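Local coordinates for DisA protein (Sorangium cellulosum, PDB 6CCA) that probably transfers methyl groups to a carbon of the growing polyketide chain in disorazol biosynthesis, building a gem-dimethyl group as a methyltransferase domain of an assembly line, at residues Leu68-Met76 against Tyr162-Arg170; Ile41-Leu52 against Leu390-Trp399. One frame throughout, in Å; residues are numbered along the deposited sequence.

How the interactions relate
The two contacts lie far apart, their centres about 36 Å from each other and their nearest atoms about 18 Å. Along the chain the order is 41-52, 68-76, 162-170, 390-399, so interaction 1 falls wholly between the two halves of interaction 2. Helix 45-52 is followed directly by helix 55-75, which carries the first segment of interaction 1. Interaction 1 is a buried helix-to-helix contact within the helical region that precedes the methyltransferase sheet. Interaction 2 joins an early helix to a late hairpin next to strand 402-409 of that sheet. Together they pack N-terminal helices among themselves and against the hairpin beside the last long strand of the methyltransferase sheet.

Interaction 1: Leu68-Met76 against Tyr162-Arg170; sequences LLLCIFQDM and YRRYPELLR
With CG swung anti to the backbone N (chi1 163°), Tyr162 reaches helix 55-75 as a knob into a hole formed by Leu68, Cys71, Ile72 and Asp75. Two apolar atoms touch the same ring carbon: Leu68 CD1 approaches Tyr162 CD1 obliquely at 3.5 Å, while Ile72 CG1 lies at the ring edge. Cys71 SG makes an oblique sulfur-aromatic contact. A tyrosine suits this helix-packing site because its flat ring packs among Leu68, Cys71 and Ile72 while its hydroxyl reaches Asp75. Tyr162 OH makes a weak hydrogen bond, 2.7 Å, to Asp75 OD2, and Lys135 NZ also bonds the hydroxyl. A water donates to both Asp75 OD2 and Tyr162 O, tying the carboxylate to the end of helix 152-163.

Farther along, the beta branch of Ile72 gives it two arms for Tyr165: CD1 lies over one face of the ring, a CH-pi contact 3.9 Å from the centroid, and CG2 packs beside Tyr165 CD1; Tyr165 OH bonds Leu346 O. Met76, unbranched and pliable, packs CG on Pro166 CB. Arg170 NE bonds Leu95 O, and the bend at chi3 (87°) turns Met76 CE over one face of the Arg170 guanidinium, 3.6 Å from Arg170 NH2.

Interaction 2: Ile41-Leu52 against Leu390-Trp399; sequences IQPGLSAVRELL and LQHSDGTSSW
Gln42 and Gln391 open the polar part of this contact between an N-terminal loop and helix and a beta hairpin. The Gln42 amide pairs with the backbone of Gln391 in both directions: Gln391 N donates to Gln42 OE1 at 2.8 Å, in the carbonyl plane on a lone pair, and Gln42 NE2 returns a bond to Gln391 O with an N-H...O angle of 170°. The second hydrogen of NE2 goes to Pro43 O, so three protein bonds, and a water on OE1, fix the amide's rotation. Glutamine suits the place because one side chain offers both donor and acceptor, much as a neighbouring strand would. The same water also donates to Gln391 OE1.

At the hairpin end, a side-on salt bridge joins Arg49 to Asp394. Arg49 NH2 meets Asp394 OD1 at 2.9 Å on the syn side, whereas NE reaches OD2 from above the carboxylate plane, the guanidinium and carboxylate planes being 47° apart. Asp394 also begins the type II' turn ending at Ser397, with Gly395 accommodating its positive phi.

Apolar contacts fill the middle. Leu51 CD2 lies over one face of Trp399, a CH-pi contact 4.0 Å from the five-membered ring centroid, and also touches His392 CD2 at 3.6 Å. With CG beside its backbone N (chi1 -74°), Leu52 splits its CG branch: CD1 rests on Asp394 CB, and CD2 lies at the indole edge. Compact Val48 lets the backbone come close, its CG1 3.7 Å from His392 C.

His392 NE2 bonds His200 NE2 of helix 196-216, which also touches Pro43 through Leu204 and Trp399 through Thr197, while strand 402-409 borders Ile41 and Leu390; helix 45-52 and the hairpin thus pack together beside that long helix and the sheet.

Interaction 1: Leu68-Met76 against Tyr162-Arg170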
# COMPACT_ATOMS: atom_id res chain seq x y z
N LEU A 68 -3.38 -18.30 -12.56
CA LEU A 68 -4.25 -17.35 -13.23
C LEU A 68 -3.48 -16.62 -14.31
O LEU A 68 -4.02 -16.37 -15.39
CB LEU A 68 -4.79 -16.34 -12.15
CG LEU A 68 -5.96 -15.46 -12.61
CD1 LEU A 68 -7.22 -16.23 -13.07
CD2 LEU A 68 -6.24 -14.49 -11.45
N LEU A 69 -2.26 -16.19 -13.98
CA LEU A 69 -1.43 -15.52 -14.93
C LEU A 69 -1.13 -16.42 -16.14
O LEU A 69 -1.20 -15.96 -17.28
CB LEU A 69 -0.14 -15.04 -14.26
CG LEU A 69 0.83 -14.35 -15.18
CD1 LEU A 69 0.26 -13.16 -15.91
CD2 LEU A 69 2.09 -13.92 -14.40
N LEU A 70 -0.77 -17.65 -15.92
CA LEU A 70 -0.56 -18.56 -17.06
C LEU A 70 -1.83 -18.60 -17.94
O LEU A 70 -1.76 -18.48 -19.20
CB LEU A 70 -0.21 -19.93 -16.60
CG LEU A 70 0.06 -20.96 -17.72
CD1 LEU A 70 1.08 -20.52 -18.76
CD2 LEU A 70 0.47 -22.33 -17.11
N CYS A 71 -2.99 -18.72 -17.28
CA CYS A 71 -4.28 -18.70 -17.97
C CYS A 71 -4.48 -17.42 -18.78
O CYS A 71 -4.93 -17.51 -19.93
CB CYS A 71 -5.42 -18.96 -17.00
SG CYS A 71 -6.95 -19.44 -17.86
N ILE A 72 -4.09 -16.25 -18.26
CA ILE A 72 -4.23 -15.01 -19.03
C ILE A 72 -3.42 -15.06 -20.35
O ILE A 72 -3.93 -14.79 -21.45
CB ILE A 72 -3.75 -13.82 -18.18
CG1 ILE A 72 -4.78 -13.56 -17.07
CG2 ILE A 72 -3.50 -12.59 -19.07
CD1 ILE A 72 -4.30 -12.69 -15.93
N PHE A 73 -2.17 -15.44 -20.25
CA PHE A 73 -1.40 -15.67 -21.50
C PHE A 73 -2.06 -16.68 -22.48
O PHE A 73 -2.11 -16.42 -23.71
CB PHE A 73 0.03 -16.08 -21.17
CG PHE A 73 0.91 -14.93 -20.75
CD1 PHE A 73 1.52 -14.12 -21.70
CD2 PHE A 73 1.15 -14.69 -19.43
CE1 PHE A 73 2.35 -13.07 -21.33
CE2 PHE A 73 1.98 -13.66 -19.03
CZ PHE A 73 2.60 -12.85 -19.96
N GLN A 74 -2.54 -17.81 -21.96
CA GLN A 74 -3.17 -18.82 -22.80
C GLN A 74 -4.38 -18.27 -23.48
O GLN A 74 -4.57 -18.49 -24.71
CB GLN A 74 -3.54 -20.06 -22.03
CG GLN A 74 -2.33 -20.75 -21.48
CD GLN A 74 -2.60 -21.99 -20.74
OE1 GLN A 74 -3.71 -22.22 -20.21
NE2 GLN A 74 -1.58 -22.84 -20.66
N ASP A 75 -5.20 -17.51 -22.72
CA ASP A 75 -6.31 -16.76 -23.33
C ASP A 75 -5.86 -15.83 -24.42
O ASP A 75 -6.61 -15.57 -25.30
CB ASP A 75 -7.04 -15.91 -22.31
CG ASP A 75 -7.79 -16.74 -21.27
OD1 ASP A 75 -8.06 -17.94 -21.49
OD2 ASP A 75 -8.16 -16.19 -20.22
N MET A 76 -4.67 -15.25 -24.33
CA MET A 76 -4.15 -14.44 -25.42
C MET A 76 -3.40 -15.23 -26.52
O MET A 76 -2.82 -14.61 -27.41
CB MET A 76 -3.26 -13.35 -24.85
CG MET A 76 -4.00 -12.32 -24.01
SD MET A 76 -2.94 -11.27 -23.04
CE MET A 76 -2.59 -10.01 -24.22
N TYR A 162 -8.90 -10.63 -14.24
CA TYR A 162 -8.72 -11.79 -15.13
C TYR A 162 -9.64 -11.73 -16.35
O TYR A 162 -9.23 -11.85 -17.55
CB TYR A 162 -8.89 -13.12 -14.38
CG TYR A 162 -9.12 -14.24 -15.37
CD1 TYR A 162 -8.09 -14.76 -16.08
CD2 TYR A 162 -10.37 -14.76 -15.59
CE1 TYR A 162 -8.28 -15.74 -17.04
CE2 TYR A 162 -10.60 -15.72 -16.57
CZ TYR A 162 -9.55 -16.23 -17.28
OH TYR A 162 -9.72 -17.18 -18.27
N ARG A 163 -10.90 -11.49 -16.05
CA ARG A 163 -11.89 -11.46 -17.13
C ARG A 163 -11.61 -10.42 -18.19
O ARG A 163 -12.06 -10.60 -19.35
CB ARG A 163 -13.31 -11.35 -16.58
CG ARG A 163 -13.74 -12.54 -15.74
CD ARG A 163 -15.20 -12.42 -15.26
NE ARG A 163 -16.11 -12.72 -16.36
CZ ARG A 163 -17.02 -11.92 -16.83
NH1 ARG A 163 -17.21 -10.74 -16.28
NH2 ARG A 163 -17.83 -12.34 -17.85
N ARG A 164 -10.94 -9.33 -17.86
CA ARG A 164 -10.67 -8.31 -18.83
C ARG A 164 -9.24 -8.15 -19.12
O ARG A 164 -8.81 -7.10 -19.72
CB ARG A 164 -11.20 -6.96 -18.28
CG ARG A 164 -12.64 -7.03 -17.86
CD ARG A 164 -13.55 -7.09 -19.03
NE ARG A 164 -13.38 -5.98 -19.97
CZ ARG A 164 -13.89 -4.75 -19.81
NH1 ARG A 164 -14.56 -4.42 -18.72
NH2 ARG A 164 -13.74 -3.86 -20.76
N TYR A 165 -8.41 -9.10 -18.67
CA TYR A 165 -6.93 -8.86 -18.67
C TYR A 165 -6.32 -8.59 -20.07
O TYR A 165 -5.51 -7.70 -20.22
CB TYR A 165 -6.14 -9.99 -17.93
CG TYR A 165 -5.05 -9.40 -17.01
CD1 TYR A 165 -3.77 -9.12 -17.50
CD2 TYR A 165 -5.34 -9.10 -15.67
CE1 TYR A 165 -2.82 -8.57 -16.68
CE2 TYR A 165 -4.38 -8.54 -14.81
CZ TYR A 165 -3.13 -8.29 -15.31
OH TYR A 165 -2.17 -7.71 -14.50
N PRO A 166 -6.71 -9.36 -21.06
CA PRO A 166 -6.15 -9.09 -22.41
C PRO A 166 -6.41 -7.64 -22.85
O PRO A 166 -5.47 -6.97 -23.26
CB PRO A 166 -6.85 -10.12 -23.28
CG PRO A 166 -7.23 -11.24 -22.30
CD PRO A 166 -7.58 -10.54 -21.02
N GLU A 167 -7.63 -7.13 -22.68
CA GLU A 167 -7.87 -5.68 -22.84
C GLU A 167 -7.04 -4.73 -21.99
O GLU A 167 -6.57 -3.73 -22.47
CB GLU A 167 -9.33 -5.37 -22.64
CG GLU A 167 -10.23 -6.05 -23.67
CD GLU A 167 -11.64 -6.09 -23.16
OE1 GLU A 167 -12.36 -5.09 -23.42
OE2 GLU A 167 -12.02 -7.05 -22.43
N LEU A 168 -6.87 -5.05 -20.72
CA LEU A 168 -6.10 -4.25 -19.81
C LEU A 168 -4.67 -4.11 -20.32
O LEU A 168 -4.10 -3.03 -20.38
CB LEU A 168 -6.13 -4.87 -18.40
CG LEU A 168 -7.45 -4.65 -17.65
CD1 LEU A 168 -7.55 -5.50 -16.44
CD2 LEU A 168 -7.62 -3.20 -17.20
N LEU A 169 -4.09 -5.25 -20.66
CA LEU A 169 -2.68 -5.32 -20.93
C LEU A 169 -2.35 -4.65 -22.27
O LEU A 169 -1.27 -4.06 -22.40
CB LEU A 169 -2.27 -6.79 -20.94
CG LEU A 169 -0.89 -7.21 -20.58
CD1 LEU A 169 -0.34 -6.49 -19.36
CD2 LEU A 169 -0.91 -8.74 -20.43
N ARG A 170 -3.29 -4.74 -23.21
CA ARG A 170 -3.20 -4.05 -24.48
C ARG A 170 -3.54 -2.57 -24.34
O ARG A 170 -3.41 -1.87 -25.29
CB ARG A 170 -4.15 -4.67 -25.51
CG ARG A 170 -3.74 -6.05 -25.96
CD ARG A 170 -4.84 -6.86 -26.62
NE ARG A 170 -4.21 -8.13 -27.02
CZ ARG A 170 -4.77 -9.33 -27.13
NH1 ARG A 170 -6.03 -9.53 -26.88
NH2 ARG A 170 -4.02 -10.36 -27.50
O HOH W 1 -8.40 -13.57 -19.75

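Interaction 2: Ile41-Leu52 against Leu390-Trp399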
# COMPACT_ATOMS: atom_id res chain seq x y z
N ILE A 41 1.55 -0.08 21.68
CA ILE A 41 0.92 -0.27 20.34
C ILE A 41 1.17 -1.70 19.83
O ILE A 41 0.31 -2.27 19.18
CB ILE A 41 1.47 0.80 19.37
CG1 ILE A 41 1.16 2.21 19.85
CG2 ILE A 41 1.00 0.57 17.93
CD1 ILE A 41 2.03 3.25 19.19
N GLN A 42 2.37 -2.20 20.09
CA GLN A 42 2.77 -3.53 19.66
C GLN A 42 1.71 -4.56 19.97
O GLN A 42 1.34 -4.75 21.13
CB GLN A 42 4.06 -3.93 20.37
CG GLN A 42 4.59 -5.31 20.10
CD GLN A 42 4.77 -5.65 18.64
OE1 GLN A 42 5.47 -4.96 17.89
NE2 GLN A 42 4.14 -6.73 18.23
N PRO A 43 1.21 -5.26 18.95
CA PRO A 43 0.25 -6.30 19.26
C PRO A 43 0.89 -7.43 20.11
O PRO A 43 2.03 -7.82 19.87
CB PRO A 43 -0.16 -6.85 17.89
CG PRO A 43 0.74 -6.29 16.92
CD PRO A 43 1.39 -5.07 17.51
N GLY A 44 0.10 -7.98 21.01
CA GLY A 44 0.53 -9.14 21.77
C GLY A 44 0.46 -10.46 21.00
O GLY A 44 -0.02 -10.54 19.87
N LEU A 45 0.88 -11.55 21.67
CA LEU A 45 1.03 -12.81 20.99
C LEU A 45 -0.27 -13.32 20.46
O LEU A 45 -0.31 -13.87 19.37
CB LEU A 45 1.72 -13.86 21.92
CG LEU A 45 1.98 -15.28 21.37
CD1 LEU A 45 2.68 -15.30 20.03
CD2 LEU A 45 2.82 -16.11 22.38
N SER A 46 -1.35 -13.14 21.19
CA SER A 46 -2.60 -13.71 20.80
C SER A 46 -3.08 -13.05 19.52
O SER A 46 -3.57 -13.74 18.63
CB SER A 46 -3.68 -13.55 21.86
OG SER A 46 -3.23 -14.23 23.04
N ALA A 47 -2.92 -11.74 19.43
CA ALA A 47 -3.33 -11.04 18.19
C ALA A 47 -2.47 -11.43 17.00
O ALA A 47 -2.97 -11.49 15.88
CB ALA A 47 -3.26 -9.52 18.38
N VAL A 48 -1.19 -11.65 17.25
CA VAL A 48 -0.26 -11.97 16.22
C VAL A 48 -0.60 -13.38 15.74
O VAL A 48 -0.62 -13.65 14.55
CB VAL A 48 1.21 -11.91 16.70
CG1 VAL A 48 2.14 -12.56 15.69
CG2 VAL A 48 1.66 -10.44 16.97
N ARG A 49 -0.84 -14.30 16.69
CA ARG A 49 -1.23 -15.67 16.31
C ARG A 49 -2.48 -15.70 15.48
O ARG A 49 -2.55 -16.46 14.49
CB ARG A 49 -1.45 -16.59 17.52
CG ARG A 49 -0.14 -17.09 18.01
CD ARG A 49 -0.24 -18.34 18.93
NE ARG A 49 1.14 -18.65 19.23
CZ ARG A 49 1.62 -19.26 20.33
NH1 ARG A 49 0.82 -19.71 21.30
NH2 ARG A 49 2.93 -19.42 20.43
N GLU A 50 -3.46 -14.95 15.89
CA GLU A 50 -4.71 -14.81 15.16
C GLU A 50 -4.48 -14.31 13.70
O GLU A 50 -5.08 -14.87 12.78
CB GLU A 50 -5.68 -13.92 15.88
CG GLU A 50 -6.97 -13.59 15.15
CD GLU A 50 -7.92 -14.79 15.00
OE1 GLU A 50 -7.72 -15.76 15.77
OE2 GLU A 50 -8.84 -14.77 14.12
N LEU A 51 -3.66 -13.28 13.53
CA LEU A 51 -3.33 -12.83 12.16
C LEU A 51 -2.64 -13.95 11.37
O LEU A 51 -2.96 -14.18 10.19
CB LEU A 51 -2.41 -11.60 12.22
CG LEU A 51 -1.82 -11.14 10.88
CD1 LEU A 51 -2.98 -10.57 10.05
CD2 LEU A 51 -0.71 -10.12 11.17
N LEU A 52 -1.75 -14.71 12.01
CA LEU A 52 -1.00 -15.73 11.32
C LEU A 52 -1.85 -16.90 10.88
O LEU A 52 -1.38 -17.66 10.02
CB LEU A 52 0.23 -16.26 12.14
CG LEU A 52 1.38 -15.24 12.18
CD1 LEU A 52 2.45 -15.58 13.24
CD2 LEU A 52 2.01 -15.12 10.83
N LEU A 390 6.41 -2.70 13.31
CA LEU A 390 5.84 -3.48 14.41
C LEU A 390 6.15 -4.99 14.19
O LEU A 390 6.45 -5.40 13.07
CB LEU A 390 4.38 -3.19 14.58
CG LEU A 390 4.09 -1.77 15.04
CD1 LEU A 390 2.61 -1.55 15.09
CD2 LEU A 390 4.76 -1.51 16.40
N GLN A 391 6.16 -5.77 15.26
CA GLN A 391 6.59 -7.17 15.18
C GLN A 391 5.37 -8.04 15.02
O GLN A 391 4.38 -7.86 15.72
CB GLN A 391 7.34 -7.57 16.49
CG GLN A 391 8.56 -6.75 16.73
CD GLN A 391 9.20 -7.11 18.08
OE1 GLN A 391 9.10 -6.34 19.09
NE2 GLN A 391 9.81 -8.29 18.13
N HIS A 392 5.44 -9.00 14.10
CA HIS A 392 4.38 -9.95 13.86
C HIS A 392 4.94 -11.33 13.69
O HIS A 392 4.81 -11.97 12.64
CB HIS A 392 3.54 -9.55 12.62
CG HIS A 392 2.71 -8.34 12.86
ND1 HIS A 392 3.22 -7.08 12.69
CD2 HIS A 392 1.45 -8.19 13.30
CE1 HIS A 392 2.30 -6.20 13.01
NE2 HIS A 392 1.22 -6.84 13.38
N SER A 393 5.60 -11.81 14.74
CA SER A 393 6.26 -13.15 14.63
C SER A 393 5.97 -14.06 15.81
O SER A 393 5.75 -13.60 16.95
CB SER A 393 7.78 -13.00 14.38
OG SER A 393 8.34 -12.22 15.38
N ASP A 394 5.85 -15.34 15.49
CA ASP A 394 5.53 -16.34 16.49
C ASP A 394 6.41 -17.55 16.19
O ASP A 394 6.09 -18.37 15.29
CB ASP A 394 4.10 -16.74 16.32
CG ASP A 394 3.70 -17.93 17.18
OD1 ASP A 394 4.29 -18.09 18.25
OD2 ASP A 394 2.77 -18.68 16.81
N GLY A 395 7.55 -17.60 16.88
CA GLY A 395 8.58 -18.58 16.60
C GLY A 395 9.15 -18.47 15.21
O GLY A 395 9.65 -17.39 14.83
N THR A 396 9.06 -19.53 14.41
CA THR A 396 9.54 -19.48 13.04
C THR A 396 8.52 -18.83 12.09
O THR A 396 8.81 -18.71 10.93
CB THR A 396 9.80 -20.87 12.39
OG1 THR A 396 8.68 -21.75 12.67
CG2 THR A 396 11.15 -21.48 12.83
N SER A 397 7.32 -18.48 12.53
CA SER A 397 6.37 -17.90 11.57
C SER A 397 6.35 -16.41 11.76
O SER A 397 6.44 -15.93 12.89
CB SER A 397 4.94 -18.42 11.78
OG SER A 397 4.83 -19.76 11.38
N SER A 398 6.13 -15.69 10.67
CA SER A 398 5.96 -14.28 10.79
C SER A 398 5.15 -13.73 9.59
O SER A 398 5.17 -14.33 8.49
CB SER A 398 7.32 -13.58 10.90
OG SER A 398 7.92 -13.68 9.65
N TRP A 399 4.46 -12.62 9.84
CA TRP A 399 3.68 -11.94 8.77
C TRP A 399 4.61 -10.92 8.11
O TRP A 399 5.10 -9.98 8.78
CB TRP A 399 2.47 -11.22 9.36
CG TRP A 399 1.47 -10.88 8.32
CD1 TRP A 399 1.27 -9.70 7.72
CD2 TRP A 399 0.48 -11.77 7.78
NE1 TRP A 399 0.26 -9.79 6.80
CE2 TRP A 399 -0.27 -11.05 6.83
CE3 TRP A 399 0.17 -13.11 8.01
CZ2 TRP A 399 -1.30 -11.63 6.11
CZ3 TRP A 399 -0.83 -13.66 7.29
CH2 TRP A 399 -1.56 -12.93 6.36
O HOH W 2 7.64 -3.81 18.94